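Local coordinates for major capsid protein P2 (Pseudoalteromonas phage pm2, PDB 2VVF) that forms the trimeric, double jelly-roll building block of the protein capsid of a lipid-containing marine bacteriophage, at residues Asp64-Leu67 with Glu68-His72. Sequence-based numbering, arbitrary orientation.
Sequences DLIL and ENTRH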
ATOM      1  N   ASP A  64       6.946  23.863  -4.989  1.00 25.86           N
ATOM      2  CA  ASP A  64       6.418  23.004  -6.038  1.00 25.70           C
ATOM      3  C   ASP A  64       6.884  21.565  -5.834  1.00 29.00           C
ATOM      4  O   ASP A  64       6.227  20.620  -6.276  1.00 28.73           O
ATOM      5  CB  ASP A  64       6.837  23.518  -7.417  1.00 27.76           C
ATOM      6  CG  ASP A  64       5.911  24.599  -7.939  1.00 39.85           C
ATOM      7  OD1 ASP A  64       6.205  25.794  -7.713  1.00 40.93           O
ATOM      8  OD2 ASP A  64       4.880  24.253  -8.558  1.00 45.17           O
ATOM      9  N   LEU A  65       8.014  21.405  -5.150  1.00 24.78           N
ATOM     10  CA  LEU A  65       8.543  20.079  -4.858  1.00 24.26           C
ATOM     11  C   LEU A  65       7.752  19.489  -3.695  1.00 27.98           C
ATOM     12  O   LEU A  65       7.538  18.278  -3.620  1.00 27.65           O
ATOM     13  CB  LEU A  65      10.029  20.154  -4.502  1.00 24.21           C
ATOM     14  CG  LEU A  65      10.698  18.836  -4.098  1.00 28.61           C
ATOM     15  CD1 LEU A  65      10.709  17.847  -5.253  1.00 28.60           C
ATOM     16  CD2 LEU A  65      12.106  19.071  -3.575  1.00 30.49           C
ATOM     17  N   ILE A  66       7.301  20.366  -2.803  1.00 24.21           N
ATOM     18  CA  ILE A  66       6.499  19.959  -1.655  1.00 23.74           C
ATOM     19  C   ILE A  66       5.131  19.489  -2.143  1.00 27.24           C
ATOM     20  O   ILE A  66       4.580  18.513  -1.636  1.00 26.82           O
ATOM     21  CB  ILE A  66       6.349  21.111  -0.644  1.00 26.76           C
ATOM     22  CG1 ILE A  66       7.664  21.346   0.103  1.00 27.04           C
ATOM     23  CG2 ILE A  66       5.217  20.820   0.328  1.00 27.41           C
ATOM     24  CD1 ILE A  66       7.649  22.575   0.987  1.00 32.85           C
ATOM     25  N   LEU A  67       4.596  20.193  -3.136  1.00 23.40           N
ATOM     26  CA  LEU A  67       3.299  19.862  -3.714  1.00 22.97           C
ATOM     27  C   LEU A  67       3.392  18.590  -4.552  1.00 26.80           C
ATOM     28  O   LEU A  67       2.456  17.792  -4.601  1.00 26.31           O
ATOM     29  CB  LEU A  67       2.784  21.026  -4.560  1.00 22.98           C
ATOM     30  CG  LEU A  67       2.509  22.315  -3.780  1.00 27.45           C
ATOM     31  CD1 LEU A  67       2.042  23.423  -4.703  1.00 27.53           C
ATOM     32  CD2 LEU A  67       1.494  22.065  -2.679  1.00 29.51           C
ATOM     33  N   GLU A  68       4.535  18.401  -5.202  1.00 23.29           N
ATOM     34  CA  GLU A  68       4.764  17.214  -6.013  1.00 22.99           C
ATOM     35  C   GLU A  68       4.702  15.973  -5.129  1.00 26.91           C
ATOM     36  O   GLU A  68       4.125  14.955  -5.511  1.00 26.71           O
ATOM     37  CB  GLU A  68       6.132  17.299  -6.692  1.00 24.35           C
ATOM     38  CG  GLU A  68       6.656  15.974  -7.217  1.00 33.57           C
ATOM     39  CD  GLU A  68       7.920  16.142  -8.036  1.00 52.14           C
ATOM     40  OE1 GLU A  68       7.958  17.059  -8.883  1.00 47.02           O
ATOM     41  OE2 GLU A  68       8.879  15.370  -7.820  1.00 45.64           O
ATOM     42  N   ASN A  69       5.302  16.066  -3.946  1.00 23.20           N
ATOM     43  CA  ASN A  69       5.317  14.956  -2.999  1.00 22.77           C
ATOM     44  C   ASN A  69       3.951  14.776  -2.344  1.00 26.64           C
ATOM     45  O   ASN A  69       3.509  13.649  -2.107  1.00 26.24           O
ATOM     46  CB  ASN A  69       6.392  15.177  -1.930  1.00 21.98           C
ATOM     47  CG  ASN A  69       7.799  15.140  -2.502  1.00 37.18           C
ATOM     48  OD1 ASN A  69       8.058  14.471  -3.505  1.00 30.19           O
ATOM     49  ND2 ASN A  69       8.716  15.856  -1.861  1.00 27.05           N
ATOM     50  N   THR A  70       3.288  15.892  -2.052  1.00 22.99           N
ATOM     51  CA  THR A  70       1.967  15.868  -1.432  1.00 22.57           C
ATOM     52  C   THR A  70       0.955  15.155  -2.325  1.00 26.17           C
ATOM     53  O   THR A  70       0.105  14.403  -1.843  1.00 25.94           O
ATOM     54  CB  THR A  70       1.484  17.290  -1.085  1.00 29.47           C
ATOM     55  OG1 THR A  70       2.458  17.944  -0.261  1.00 28.72           O
ATOM     56  CG2 THR A  70       0.157  17.239  -0.346  1.00 27.80           C
ATOM     57  N   ARG A  71       1.049  15.403  -3.629  1.00 22.19           N
ATOM     58  CA  ARG A  71       0.142  14.799  -4.602  1.00 21.67           C
ATOM     59  C   ARG A  71       0.150  13.272  -4.560  1.00 25.59           C
ATOM     60  O   ARG A  71      -0.893  12.635  -4.711  1.00 25.20           O
ATOM     61  CB  ARG A  71       0.475  15.279  -6.015  1.00 20.53           C
ATOM     62  CG  ARG A  71      -0.721  15.317  -6.944  1.00 26.82           C
ATOM     63  CD  ARG A  71      -0.296  15.637  -8.362  1.00 29.91           C
ATOM     64  NE  ARG A  71       0.449  14.538  -8.969  1.00 31.19           N
ATOM     65  CZ  ARG A  71      -0.098  13.392  -9.363  1.00 40.90           C
ATOM     66  NH1 ARG A  71      -1.400  13.186  -9.213  1.00 28.61           N
ATOM     67  NH2 ARG A  71       0.659  12.450  -9.906  1.00 23.80           N
ATOM     68  N   HIS A  72       1.332  12.693  -4.374  1.00 22.06           N
ATOM     69  CA  HIS A  72       1.478  11.242  -4.317  1.00 21.78           C
ATOM     70  C   HIS A  72       1.260  10.734  -2.899  1.00 25.98           C
ATOM     71  O   HIS A  72       1.396   9.538  -2.629  1.00 25.64           O
ATOM     72  CB  HIS A  72       2.864  10.826  -4.805  1.00 22.37           C
ATOM     73  CG  HIS A  72       3.089  11.076  -6.262  1.00 25.70           C
ATOM     74  ND1 HIS A  72       2.464  10.342  -7.247  1.00 27.24           N
ATOM     75  CD2 HIS A  72       3.874  11.975  -6.902  1.00 27.35           C
ATOM     76  CE1 HIS A  72       2.858  10.777  -8.432  1.00 26.69           C
ATOM     77  NE2 HIS A  72       3.712  11.767  -8.250  1.00 27.07           N
TER
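Thr70 folds its hydroxyl back over the preceding helical turn, where Thr70 OG1 reaches Ile66 O at 2.6 Å. With OG1 beside the backbone N and anti to the carbonyl carbon (chi1 -55°), the hydroxyl and the amide of the same residue both face the neighbouring turn on the N-terminal side; Thr70 N donates to Ile66 O at 3.0 Å. The two donors approach from opposite faces of the carbonyl plane, the hydroxyl lying 36° out of it. One carbonyl oxygen thus takes two bonds; since it can only accept, the hydroxyl is the donor. Ile66 CG2 lies 4.0 Å from Thr70 OG1, the two side chains crossing at a slant.

One residue earlier, Asn69 lays its amide against the carbonyl of Leu65. Asn69 CG sits 3.3 Å from Leu65 O, and the same oxygen accepts the backbone N of Asn69 at 3.2 Å. The ND2 of Asn69 bonds Ser82 O, tying this face to strand 80-84, where Leu65 also packs on Val81 and Phe83, while OD1 bonds Arg74. Glu68 runs out extended from CG, with CG anti to the backbone N (chi1 163°), and brings OE2 to 4.0 Å from Leu65 CD1; its other oxygen, OE1, bonds the hydroxyl of Tyr59.

Arg71 N donates to Leu67 O at 2.9 Å, while the guanidinium of Arg71 leads away to a salt bridge with Asp222 in strand 218-222, as Asp64 pairs with Lys178 in strand 171-178. Contacts to strands 54-59 and 80-84 of the N-terminal half and to these two strands of the C-terminal half place this short alpha-helix, with i to i+4 bonding and a threonine hydroxyl bonded back to the i-4 carbonyl, between the two jelly rolls of the double jelly-roll fold.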